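Local coordinates for hypothetical protein (Parabacteroides distasonis, PDB 4JM1) that is of unknown function but adopts a small alpha/beta fold resembling the alpha-lytic protease prodomain, with helices packed on a mixed beta sheet, at residues 24-29 against 58-63; 13-18 against 28-33; 35-40 against 77-82. All coordinates share one frame; numbering follows the deposited sequence. Where two conformers were deposited one is given.

Contact 1 is the core of the fold: it pairs the two central strands in parallel near the centre of the chain, and nearly everything between them is backbone bonding and aliphatic contact. Contacts 2 and 3 flank it and are only partly buried. Contact 2 extends the same sheet through strand 24-29, sharing Ala28 and Ile29 with contact 1, but is antiparallel, short and edged by two acidic side chains. Contact 3 reaches the opposite edge of the sheet, where strand 78-83 bonds to 58-63 and meets the start of helix 38-50 through an aromatic ring, a carboxylate and a water. Each outer contact contains the two bulged residues of a classic beta bulge.

Contact 1. Residues 24-29 against 58-63; sequences FLVIAI and GVLIVD
Strands 24-29 and 58-63 are the two parallel strands of a beta-alpha-beta unit whose connection contains helix 38-50. Their short axes approach to 4.6 Å and diverge by 31°, the twist of neighbouring strands in a sheet. Backbone bonding sets the register: five N-H...O=C bonds alternate from strand to strand, from Leu25 N to Gly58 O at one end to Ile29 N to Val62 O at the other. The bond from Ile27 N to Leu60 O, at 2.8 Å, lies almost along the carbonyl axis (172°), whereas Val62 N meets Ile27 O from 30° above the carbonyl plane. Between these bonds CA-H groups also point at carbonyls, as Val59 CA does at Leu25 O (3.1 Å).

Apolar contacts divide over two faces. On one, Leu60 crosses Phe24 obliquely, its CD1 lying 3.7 Å from Phe24 CB. Further along that face Val62 CG2, held in the crowded position between its backbone N and carbonyl carbon, touches Ala28 CB at 3.7 Å. On the other face Leu25 and Val59 run side by side, with Leu25 CB 4.0 Å from Val59 CG2. This face is covered by helices: Tyr5 and Ile6 of helix 3-9 meet Leu25, while Phe44 and Ala41 of helix 38-50 meet Ile27 and Ile61. At the end of the strand the Ile29 side chain, which diverges from that of Asp63, crosses Ile61 obliquely, Ile29 CG1 to Ile61 CG2 3.7 Å.

The pairing ends in a polar feature. Asp63 OD1 stands 3.3 Å from Ile29 O; both atoms are acceptors and make no bond, and OD1 is instead salt-bridged to Lys65 NZ.

Contact 2. Residues 13-18 against 28-33; sequences SCEKAA and AIDADS
Glu15 leaves the backbone with CB 3.9 Å from Ala28 O, the carbonyl that its own N-H also grips: Glu15 N to Ala28 O measures 2.9 Å, nearly along the C=O axis. From there CG stands anti to the carbonyl carbon, beside the backbone N (chi1 -64°), and the chain runs on extended, with Ile64 touching it. At the tip OE2 comes to 3.4 Å from Asp30 CB, so the two acidic side chains lie alongside each other, pointing the same way, with their carboxylate planes 57° apart. Glu15 OE2 and Asp30 OD2, both probably negative, come within 4.2 Å, a proximity that may cost some energy; the salt bridge of Asp30 OD1 to Lys65 NZ would offset part of it.

Glu15 and Lys16 both face Ala28, which makes this end of the hairpin between strands 16-19 and 24-29 a classic beta bulge. The second bond of the bulge, from Ala28 N to Lys16 O, is 2.8 Å long and straight (168°). Before the bulge Cys14 CB sits 3.5 Å from Ala28 O and 4.2 Å from Ile29 CG2, its SG in the crowded position between N and carbonyl carbon. Past the strand end Asp30 is the centre of an inverse gamma turn, closed by a weak bond from Ala31 N to Ile29 O.

Contact 3. Residues 35-40 against 77-82; sequences SGYDML and KRIGKA
Tyr37 and Ile79 lie side by side and point the same way. The tyrosine has CG anti to the carbonyl carbon (chi1 -65°), and Ile79 CG1 and CD1 lie to one side of the ring plane, against the CD1-CE1 bond: Tyr37 CD1 touches Ile79 CG1 at 3.6 Å and Tyr37 CE1 reaches Ile79 CD1 at 3.7 Å. Ile79 holds CG1 in the crowded position between its backbone N and carbonyl carbon. Ile79 O, in the plane of the ring and 3.5 Å from Tyr37 CD1, also accepts the N-H of Tyr37 (N to O 2.9 Å), so one carbonyl bonds the backbone N-H and borders the ring edge. An alanine in place of Tyr37 would remove the ring from Ile79 and the hydroxyl from its bond to Ser33 N, and would probably loosen the loop before the helix.

Asp38, the first residue of the helix after the N-cap Tyr37, turns its carboxylate across the strand. OD1 receives Lys81 N at 2.9 Å, but from 41° above the carboxylate plane, and the bond is bent to 147° at the hydrogen. The same OD1 is 3.3 Å from Gly80 CA. The backbones close to 3.6 Å between Tyr37 C and Gly80 CA, where a CB on Gly80 would run into Tyr37 C. A water adds a second link, donating to Lys81 O (2.8 Å) and to Asp38 O.

Ile79 and Gly80 form a classic beta bulge opposite Ile61 of strand 58-63, while Leu40 of helix 38-50 packs on Ile29 and Ile61, and Ala41 and Ser42 lie against Ala82 of strand 78-83.

Contact 1. Residues 24-29 against 58-63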
ATOM      1  N   PHE A  24      -5.293   6.830  -1.457  1.00 12.27           N
ATOM      2  CA  PHE A  24      -4.884   5.585  -0.815  1.00 11.37           C
ATOM      3  C   PHE A  24      -3.394   5.334  -1.009  1.00 12.29           C
ATOM      4  O   PHE A  24      -2.806   5.690  -2.033  1.00 15.41           O
ATOM      5  CB  PHE A  24      -5.694   4.391  -1.341  1.00 12.44           C
ATOM      6  CG  PHE A  24      -7.143   4.411  -0.914  1.00 11.49           C
ATOM      7  CD1 PHE A  24      -8.096   5.053  -1.671  1.00 13.61           C
ATOM      8  CD2 PHE A  24      -7.541   3.807   0.243  1.00 12.82           C
ATOM      9  CE1 PHE A  24      -9.438   5.086  -1.277  1.00 15.16           C
ATOM     10  CE2 PHE A  24      -8.882   3.829   0.652  1.00 15.69           C
ATOM     11  CZ  PHE A  24      -9.823   4.451  -0.113  1.00 14.92           C
ATOM     12  N   LEU A  25      -2.812   4.670  -0.025  1.00 11.92           N
ATOM     13  CA  LEU A  25      -1.443   4.137  -0.133  1.00 10.77           C
ATOM     14  C   LEU A  25      -1.579   2.679  -0.531  1.00 11.50           C
ATOM     15  O   LEU A  25      -2.155   1.883   0.217  1.00 11.53           O
ATOM     16  CB  LEU A  25      -0.675   4.276   1.186  1.00 12.29           C
ATOM     17  CG  LEU A  25       0.703   3.612   1.252  1.00 13.60           C
ATOM     18  CD1 LEU A  25       1.636   4.086   0.146  1.00 15.71           C
ATOM     19  CD2 LEU A  25       1.311   3.864   2.649  1.00 14.21           C
ATOM     20  N   VAL A  26      -1.077   2.364  -1.717  1.00 10.82           N
ATOM     21  CA  VAL A  26      -1.139   1.027  -2.289  1.00 10.31           C
ATOM     22  C   VAL A  26       0.231   0.360  -2.148  1.00 10.36           C
ATOM     23  O   VAL A  26       1.262   0.956  -2.531  1.00 12.77           O
ATOM     24  CB  VAL A  26      -1.553   1.044  -3.757  1.00 10.57           C
ATOM     25  CG1 VAL A  26      -1.596  -0.388  -4.320  1.00 12.71           C
ATOM     26  CG2 VAL A  26      -2.916   1.751  -3.940  1.00 12.38           C
ATOM     27  N   ILE A  27       0.223  -0.820  -1.530  1.00 11.02           N
ATOM     28  CA  ILE A  27       1.428  -1.562  -1.224  1.00 11.06           C
ATOM     29  C   ILE A  27       1.352  -2.942  -1.872  1.00 10.66           C
ATOM     30  O   ILE A  27       0.416  -3.701  -1.609  1.00 11.49           O
ATOM     31  CB  ILE A  27       1.644  -1.636   0.297  1.00 11.53           C
ATOM     32  CG1 ILE A  27       1.774  -0.188   0.868  1.00 14.51           C
ATOM     33  CG2 ILE A  27       2.868  -2.472   0.627  1.00 12.90           C
ATOM     34  CD1 ILE A  27       1.839  -0.056   2.362  1.00 15.62           C
ATOM     35  N   ALA A  28       2.363  -3.248  -2.692  1.00 11.10           N
ATOM     36  CA  ALA A  28       2.429  -4.506  -3.438  1.00 10.15           C
ATOM     37  C   ALA A  28       3.411  -5.448  -2.740  1.00 11.59           C
ATOM     38  O   ALA A  28       4.568  -5.090  -2.513  1.00 12.47           O
ATOM     39  CB  ALA A  28       2.853  -4.255  -4.885  1.00 11.67           C
ATOM     40  N   ILE A  29       2.928  -6.650  -2.428  1.00 12.12           N
ATOM     41  CA  ILE A  29       3.697  -7.695  -1.764  1.00 12.19           C
ATOM     42  C   ILE A  29       3.728  -8.979  -2.610  1.00 12.92           C
ATOM     43  O   ILE A  29       2.922  -9.168  -3.543  1.00 12.31           O
ATOM     44  CB  ILE A  29       3.116  -8.027  -0.343  1.00 12.37           C
ATOM     45  CG1 ILE A  29       1.683  -8.571  -0.453  1.00 11.93           C
ATOM     46  CG2 ILE A  29       3.173  -6.792   0.552  1.00 13.16           C
ATOM     47  CD1 ILE A  29       1.222  -9.287   0.801  1.00 14.72           C
ATOM     48  N   GLY A  58      -6.509   5.411   3.449  1.00 13.46           N
ATOM     49  CA  GLY A  58      -6.355   4.042   3.864  1.00 11.87           C
ATOM     50  C   GLY A  58      -5.149   3.440   3.174  1.00 11.56           C
ATOM     51  O   GLY A  58      -4.462   4.128   2.422  1.00 12.47           O
ATOM     52  N   VAL A  59      -4.902   2.163   3.453  1.00 11.28           N
ATOM     53  CA  VAL A  59      -3.911   1.337   2.767  1.00 10.83           C
ATOM     54  C   VAL A  59      -4.632   0.206   2.047  1.00 11.39           C
ATOM     55  O   VAL A  59      -5.573  -0.409   2.603  1.00 11.10           O
ATOM     56  CB  VAL A  59      -2.882   0.770   3.754  1.00 10.52           C
ATOM     57  CG1 VAL A  59      -2.101  -0.446   3.167  1.00 11.09           C
ATOM     58  CG2 VAL A  59      -1.949   1.906   4.183  1.00 10.60           C
ATOM     59  N   LEU A  60      -4.162  -0.062   0.826  1.00  9.41           N
ATOM     60  CA  LEU A  60      -4.625  -1.163   0.005  1.00  9.14           C
ATOM     61  C   LEU A  60      -3.431  -2.066  -0.250  1.00  9.82           C
ATOM     62  O   LEU A  60      -2.369  -1.574  -0.649  1.00 11.70           O
ATOM     63  CB  LEU A  60      -5.241  -0.682  -1.328  1.00  9.95           C
ATOM     64  CG  LEU A  60      -6.309   0.396  -1.158  1.00 10.40           C
ATOM     65  CD1 LEU A  60      -6.648   0.972  -2.549  1.00 11.62           C
ATOM     66  CD2 LEU A  60      -7.550  -0.126  -0.405  1.00 11.53           C
ATOM     67  N   ILE A  61      -3.610  -3.375  -0.055  1.00 10.14           N
ATOM     68  CA  ILE A  61      -2.602  -4.365  -0.406  1.00  9.45           C
ATOM     69  C   ILE A  61      -2.962  -5.012  -1.732  1.00  9.36           C
ATOM     70  O   ILE A  61      -4.112  -5.367  -1.954  1.00 10.71           O
ATOM     71  CB  ILE A  61      -2.442  -5.457   0.680  1.00  9.41           C
ATOM     72  CG1 ILE A  61      -2.271  -4.820   2.080  1.00 11.30           C
ATOM     73  CG2 ILE A  61      -1.276  -6.434   0.305  1.00 10.54           C
ATOM     74  CD1 ILE A  61      -0.994  -4.022   2.329  1.00 13.18           C
ATOM     75  N   VAL A  62      -1.974  -5.092  -2.619  1.00 10.01           N
ATOM     76  CA  VAL A  62      -2.105  -5.798  -3.871  1.00  9.59           C
ATOM     77  C   VAL A  62      -0.931  -6.788  -4.036  1.00 10.84           C
ATOM     78  O   VAL A  62       0.072  -6.720  -3.313  1.00 11.47           O
ATOM     79  CB  VAL A  62      -2.122  -4.785  -5.087  1.00 10.57           C
ATOM     80  CG1 VAL A  62      -3.342  -3.825  -5.007  1.00 10.75           C
ATOM     81  CG2 VAL A  62      -0.805  -4.032  -5.251  1.00 11.54           C
ATOM     82  N   ASP A  63      -1.111  -7.749  -4.953  1.00 11.24           N
ATOM     83  CA  ASP A  63      -0.058  -8.729  -5.266  1.00 12.65           C
ATOM     84  C   ASP A  63       0.842  -8.126  -6.332  1.00 12.66           C
ATOM     85  O   ASP A  63       0.370  -7.774  -7.412  1.00 13.07           O
ATOM     86  CB  ASP A  63      -0.699 -10.035  -5.729  1.00 13.69           C
ATOM     87  CG  ASP A  63       0.296 -11.189  -5.890  1.00 15.44           C
ATOM     88  OD1 ASP A  63       1.532 -10.974  -5.935  1.00 16.00           O
ATOM     89  OD2 ASP A  63      -0.192 -12.339  -5.947  1.00 19.62           O
TER

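Contact 2. Residues 13-18 against 28-33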
ATOM      1  N   SER A  13       9.862  -4.034   3.341  1.00 11.10           N
ATOM      2  CA  SER A  13       8.666  -4.695   3.844  1.00 11.24           C
ATOM      3  C   SER A  13       7.597  -4.912   2.756  1.00 12.39           C
ATOM      4  O   SER A  13       6.498  -5.448   3.011  1.00 13.68           O
ATOM      5  CB  SER A  13       8.090  -3.910   5.011  1.00 12.34           C
ATOM      6  OG  SER A  13       7.894  -2.568   4.643  1.00 11.39           O
ATOM      7  N   CYS A  14       7.934  -4.497   1.540  1.00 11.81           N
ATOM      8  CA  CYS A  14       7.106  -4.707   0.377  1.00 12.02           C
ATOM      9  C   CYS A  14       7.984  -4.615  -0.861  1.00 12.39           C
ATOM     10  O   CYS A  14       9.193  -4.373  -0.735  1.00 13.17           O
ATOM     11  CB  CYS A  14       5.996  -3.685   0.330  1.00 13.29           C
ATOM     12  SG  CYS A  14       6.570  -1.976  -0.038  1.00 14.53           S
ATOM     13  N   GLU A  15       7.426  -4.883  -2.041  1.00 11.55           N
ATOM     14  CA  GLU A  15       8.193  -4.782  -3.272  1.00 11.31           C
ATOM     15  C   GLU A  15       8.059  -3.466  -4.001  1.00 12.80           C
ATOM     16  O   GLU A  15       9.023  -3.014  -4.602  1.00 15.33           O
ATOM     17  CB  GLU A  15       7.928  -5.977  -4.190  1.00 14.32           C
ATOM     18  CG  GLU A  15       8.418  -7.251  -3.503  1.00 18.24           C
ATOM     19  CD  GLU A  15       8.574  -8.470  -4.367  1.00 22.93           C
ATOM     20  OE1 GLU A  15       8.552  -8.365  -5.609  1.00 20.90           O
ATOM     21  OE2 GLU A  15       8.735  -9.568  -3.756  1.00 23.80           O
ATOM     22  N   LYS A  16       6.880  -2.846  -3.919  1.00 13.48           N
ATOM     23  CA  LYS A  16       6.611  -1.560  -4.555  0.50 12.99           C
ATOM     24  C   LYS A  16       5.432  -0.924  -3.817  1.00 12.04           C
ATOM     25  O   LYS A  16       4.611  -1.627  -3.236  1.00 12.58           O
ATOM     26  CB  LYS A  16       6.305  -1.753  -6.054  0.50 13.83           C
ATOM     27  CG  LYS A  16       6.282  -0.472  -6.887  0.50 15.16           C
ATOM     28  CD  LYS A  16       6.250  -0.738  -8.393  0.50 19.56           C
ATOM     29  CE  LYS A  16       6.042   0.568  -9.189  0.50 26.00           C
ATOM     30  NZ  LYS A  16       6.401   0.501 -10.668  0.50 28.43           N
ATOM     31  N   ALA A  17       5.386   0.400  -3.805  1.00 10.87           N
ATOM     32  CA  ALA A  17       4.286   1.131  -3.182  1.00 10.95           C
ATOM     33  C   ALA A  17       4.085   2.468  -3.873  1.00 10.13           C
ATOM     34  O   ALA A  17       5.013   3.023  -4.467  1.00 12.46           O
ATOM     35  CB  ALA A  17       4.538   1.335  -1.657  1.00 12.55           C
ATOM     36  N   ALA A  18       2.876   3.009  -3.747  1.00 11.46           N
ATOM     37  CA  ALA A  18       2.552   4.307  -4.326  1.00 11.90           C
ATOM     38  C   ALA A  18       1.312   4.883  -3.679  1.00 11.71           C
ATOM     39  O   ALA A  18       0.384   4.151  -3.350  1.00 13.63           O
ATOM     40  CB  ALA A  18       2.324   4.197  -5.826  1.00 13.96           C
ATOM     41  N   ALA A  28       2.363  -3.248  -2.692  1.00 11.10           N
ATOM     42  CA  ALA A  28       2.429  -4.506  -3.438  1.00 10.15           C
ATOM     43  C   ALA A  28       3.411  -5.448  -2.740  1.00 11.59           C
ATOM     44  O   ALA A  28       4.568  -5.090  -2.513  1.00 12.47           O
ATOM     45  CB  ALA A  28       2.853  -4.255  -4.885  1.00 11.67           C
ATOM     46  N   ILE A  29       2.928  -6.650  -2.428  1.00 12.12           N
ATOM     47  CA  ILE A  29       3.697  -7.695  -1.764  1.00 12.19           C
ATOM     48  C   ILE A  29       3.728  -8.979  -2.610  1.00 12.92           C
ATOM     49  O   ILE A  29       2.922  -9.168  -3.543  1.00 12.31           O
ATOM     50  CB  ILE A  29       3.116  -8.027  -0.343  1.00 12.37           C
ATOM     51  CG1 ILE A  29       1.683  -8.571  -0.453  1.00 11.93           C
ATOM     52  CG2 ILE A  29       3.173  -6.792   0.552  1.00 13.16           C
ATOM     53  CD1 ILE A  29       1.222  -9.287   0.801  1.00 14.72           C
ATOM     54  N   ASP A  30       4.700  -9.846  -2.304  1.00 14.82           N
ATOM     55  CA  ASP A  30       4.764 -11.147  -2.956  1.00 16.78           C
ATOM     56  C   ASP A  30       3.800 -12.119  -2.252  1.00 17.50           C
ATOM     57  O   ASP A  30       4.198 -12.945  -1.427  1.00 19.63           O
ATOM     58  CB  ASP A  30       6.201 -11.677  -2.952  1.00 19.71           C
ATOM     59  CG  ASP A  30       6.379 -12.894  -3.841  1.00 26.89           C
ATOM     60  OD1 ASP A  30       5.500 -13.187  -4.692  1.00 24.33           O
ATOM     61  OD2 ASP A  30       7.427 -13.561  -3.675  1.00 32.59           O
ATOM     62  N   ALA A  31       2.520 -11.995  -2.574  1.00 15.18           N
ATOM     63  CA  ALA A  31       1.465 -12.685  -1.846  1.00 16.02           C
ATOM     64  C   ALA A  31       1.338 -14.143  -2.270  1.00 15.86           C
ATOM     65  O   ALA A  31       1.390 -14.462  -3.441  1.00 20.04           O
ATOM     66  CB  ALA A  31       0.134 -11.977  -2.064  1.00 15.52           C
ATOM     67  N   ASP A  32       1.098 -14.998  -1.284  1.00 18.03           N
ATOM     68  CA  ASP A  32       0.793 -16.419  -1.531  1.00 21.46           C
ATOM     69  C   ASP A  32      -0.707 -16.678  -1.749  1.00 22.65           C
ATOM     70  O   ASP A  32      -1.092 -17.740  -2.265  1.00 24.59           O
ATOM     71  CB  ASP A  32       1.274 -17.273  -0.344  1.00 24.47           C
ATOM     72  CG  ASP A  32       2.798 -17.343  -0.226  1.00 34.57           C
ATOM     73  OD1 ASP A  32       3.528 -17.003  -1.188  1.00 42.26           O
ATOM     74  OD2 ASP A  32       3.276 -17.757   0.850  1.00 44.68           O
ATOM     75  N   SER A  33      -1.547 -15.724  -1.357  1.00 21.08           N
ATOM     76  CA  SER A  33      -3.014 -15.861  -1.412  1.00 21.53           C
ATOM     77  C   SER A  33      -3.626 -14.660  -2.112  1.00 18.47           C
ATOM     78  O   SER A  33      -2.980 -13.626  -2.259  1.00 17.97           O
ATOM     79  CB  SER A  33      -3.592 -15.985   0.011  1.00 22.13           C
ATOM     80  OG  SER A  33      -2.962 -17.020   0.750  1.00 30.77           O
TER

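Contact 3. Residues 35-40 against 77-82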
ATOM      1  N   SER A  35      -6.500 -13.085  -1.142  1.00 16.55           N
ATOM      2  CA  SER A  35      -7.358 -12.368  -0.223  1.00 15.60           C
ATOM      3  C   SER A  35      -6.819 -12.559   1.188  1.00 15.27           C
ATOM      4  O   SER A  35      -5.909 -13.370   1.413  1.00 16.00           O
ATOM      5  CB  SER A  35      -8.795 -12.927  -0.285  1.00 17.86           C
ATOM      6  OG  SER A  35      -8.828 -14.276   0.149  1.00 21.23           O
ATOM      7  N   GLY A  36      -7.336 -11.766   2.122  1.00 13.83           N
ATOM      8  CA  GLY A  36      -7.073 -11.980   3.525  1.00 14.77           C
ATOM      9  C   GLY A  36      -5.976 -11.170   4.185  1.00 14.42           C
ATOM     10  O   GLY A  36      -5.511 -11.543   5.252  1.00 15.16           O
ATOM     11  N   TYR A  37      -5.586 -10.054   3.583  1.00 12.06           N
ATOM     12  CA  TYR A  37      -4.462  -9.267   4.082  1.00 11.54           C
ATOM     13  C   TYR A  37      -4.879  -7.969   4.793  1.00 10.74           C
ATOM     14  O   TYR A  37      -4.091  -7.013   4.900  1.00 11.60           O
ATOM     15  CB  TYR A  37      -3.445  -8.976   2.971  1.00 12.23           C
ATOM     16  CG  TYR A  37      -2.764 -10.223   2.430  1.00 11.32           C
ATOM     17  CD1 TYR A  37      -3.369 -10.987   1.450  1.00 15.10           C
ATOM     18  CD2 TYR A  37      -1.518 -10.641   2.923  1.00 12.74           C
ATOM     19  CE1 TYR A  37      -2.760 -12.131   0.943  1.00 16.83           C
ATOM     20  CE2 TYR A  37      -0.896 -11.783   2.409  1.00 13.86           C
ATOM     21  CZ  TYR A  37      -1.532 -12.536   1.434  1.00 14.74           C
ATOM     22  OH  TYR A  37      -0.927 -13.664   0.915  1.00 19.85           O
ATOM     23  N   ASP A  38      -6.083  -7.943   5.353  1.00 11.24           N
ATOM     24  CA  ASP A  38      -6.511  -6.728   6.021  1.00 11.09           C
ATOM     25  C   ASP A  38      -5.618  -6.371   7.210  1.00 11.06           C
ATOM     26  O   ASP A  38      -5.440  -5.199   7.497  1.00 11.79           O
ATOM     27  CB  ASP A  38      -7.956  -6.815   6.504  1.00 11.33           C
ATOM     28  CG  ASP A  38      -8.985  -6.820   5.379  1.00 15.02           C
ATOM     29  OD1 ASP A  38      -8.643  -6.648   4.176  1.00 13.88           O
ATOM     30  OD2 ASP A  38     -10.200  -6.950   5.726  1.00 17.61           O
HETATM   31  N   MSE A  39      -5.167  -7.368   7.972  1.00 10.90           N
HETATM   32  CA  MSE A  39      -4.351  -7.040   9.155  1.00 11.73           C
HETATM   33  C   MSE A  39      -3.021  -6.367   8.766  1.00 11.25           C
HETATM   34  O   MSE A  39      -2.561  -5.425   9.414  1.00 11.84           O
HETATM   35  CB  MSE A  39      -4.098  -8.258  10.038  1.00 12.41           C
HETATM   36  CG  MSE A  39      -5.353  -8.813  10.661  1.00 13.04           C
HETATM   37 SE   MSE A  39      -5.158 -10.243  11.921  0.75 21.51          SE
HETATM   38  CE  MSE A  39      -4.617  -9.033  13.338  1.00 18.21           C
ATOM     39  N   LEU A  40      -2.424  -6.853   7.694  1.00 10.70           N
ATOM     40  CA  LEU A  40      -1.221  -6.233   7.136  1.00 10.76           C
ATOM     41  C   LEU A  40      -1.499  -4.797   6.709  1.00 11.25           C
ATOM     42  O   LEU A  40      -0.724  -3.886   7.042  1.00 10.38           O
ATOM     43  CB  LEU A  40      -0.692  -7.065   5.963  1.00 10.66           C
ATOM     44  CG  LEU A  40       0.559  -6.523   5.269  1.00 11.44           C
ATOM     45  CD1 LEU A  40       1.777  -6.573   6.201  1.00 11.97           C
ATOM     46  CD2 LEU A  40       0.792  -7.274   3.949  1.00 12.86           C
ATOM     47  N   LYS A  77      -6.546  -6.550  -8.251  1.00 12.68           N
ATOM     48  CA  LYS A  77      -7.341  -6.956  -7.107  1.00 13.14           C
ATOM     49  C   LYS A  77      -6.677  -6.472  -5.806  1.00 11.19           C
ATOM     50  O   LYS A  77      -5.478  -6.646  -5.597  1.00 12.03           O
ATOM     51  CB  LYS A  77      -7.482  -8.459  -7.040  1.00 15.20           C
ATOM     52  CG  LYS A  77      -8.528  -8.933  -6.022  1.00 18.83           C
ATOM     53  CD  LYS A  77      -8.514 -10.445  -5.833  1.00 19.59           C
ATOM     54  CE  LYS A  77      -9.553 -10.850  -4.887  1.00 20.43           C
ATOM     55  NZ  LYS A  77      -9.469 -12.279  -4.630  1.00 20.77           N
ATOM     56  N   ARG A  78      -7.476  -5.851  -4.944  1.00 11.04           N
ATOM     57  CA  ARG A  78      -7.058  -5.499  -3.599  1.00 10.48           C
ATOM     58  C   ARG A  78      -7.251  -6.735  -2.724  1.00 11.12           C
ATOM     59  O   ARG A  78      -8.382  -7.192  -2.498  1.00 13.37           O
ATOM     60  CB  ARG A  78      -7.845  -4.307  -3.047  1.00 11.01           C
ATOM     61  CG  ARG A  78      -7.497  -2.979  -3.692  1.00 10.93           C
ATOM     62  CD  ARG A  78      -8.004  -2.747  -5.133  1.00 12.06           C
ATOM     63  NE  ARG A  78      -7.778  -1.350  -5.491  1.00 11.72           N
ATOM     64  CZ  ARG A  78      -6.897  -0.880  -6.380  1.00 11.25           C
ATOM     65  NH1 ARG A  78      -6.231  -1.692  -7.182  1.00 12.24           N
ATOM     66  NH2 ARG A  78      -6.725   0.428  -6.526  1.00 12.01           N
ATOM     67  N   ILE A  79      -6.133  -7.256  -2.230  1.00  9.98           N
ATOM     68  CA  ILE A  79      -6.099  -8.458  -1.407  1.00 10.73           C
ATOM     69  C   ILE A  79      -6.189  -8.188   0.086  1.00  9.78           C
ATOM     70  O   ILE A  79      -6.292  -9.111   0.907  1.00 11.73           O
ATOM     71  CB  ILE A  79      -4.895  -9.359  -1.790  1.00 11.49           C
ATOM     72  CG1 ILE A  79      -3.552  -8.753  -1.395  1.00 11.28           C
ATOM     73  CG2 ILE A  79      -4.950  -9.715  -3.327  1.00 15.32           C
ATOM     74  CD1 ILE A  79      -2.335  -9.579  -1.726  1.00 13.64           C
ATOM     75  N   GLY A  80      -6.113  -6.913   0.457  1.00 10.42           N
ATOM     76  CA  GLY A  80      -6.317  -6.478   1.824  1.00 12.50           C
ATOM     77  C   GLY A  80      -6.549  -4.975   1.827  1.00 10.34           C
ATOM     78  O   GLY A  80      -6.146  -4.276   0.898  1.00 10.75           O
ATOM     79  N   LYS A  81      -7.196  -4.466   2.881  1.00 10.94           N
ATOM     80  CA  LYS A  81      -7.487  -3.060   2.987  1.00 11.61           C
ATOM     81  C   LYS A  81      -7.638  -2.652   4.432  1.00 10.78           C
ATOM     82  O   LYS A  81      -7.975  -3.490   5.292  1.00 12.99           O
ATOM     83  CB  LYS A  81      -8.745  -2.711   2.171  1.00 13.50           C
ATOM     84  CG  LYS A  81     -10.063  -3.221   2.705  1.00 17.11           C
ATOM     85  CD  LYS A  81     -11.176  -2.801   1.733  1.00 18.98           C
ATOM     86  CE  LYS A  81     -12.550  -3.177   2.227  1.00 24.82           C
ATOM     87  NZ  LYS A  81     -12.936  -4.550   1.801  1.00 22.75           N
ATOM     88  N   ALA A  82      -7.417  -1.369   4.683  1.00 10.81           N
ATOM     89  CA  ALA A  82      -7.627  -0.727   5.988  1.00 11.75           C
ATOM     90  C   ALA A  82      -7.935   0.743   5.744  1.00 11.54           C
ATOM     91  O   ALA A  82      -7.247   1.405   4.966  1.00 13.82           O
ATOM     92  CB  ALA A  82      -6.383  -0.853   6.866  1.00 13.39           C
TER
HETATM   93  O   HOH W   1      -8.187  -3.625   8.115  1.00 20.52           O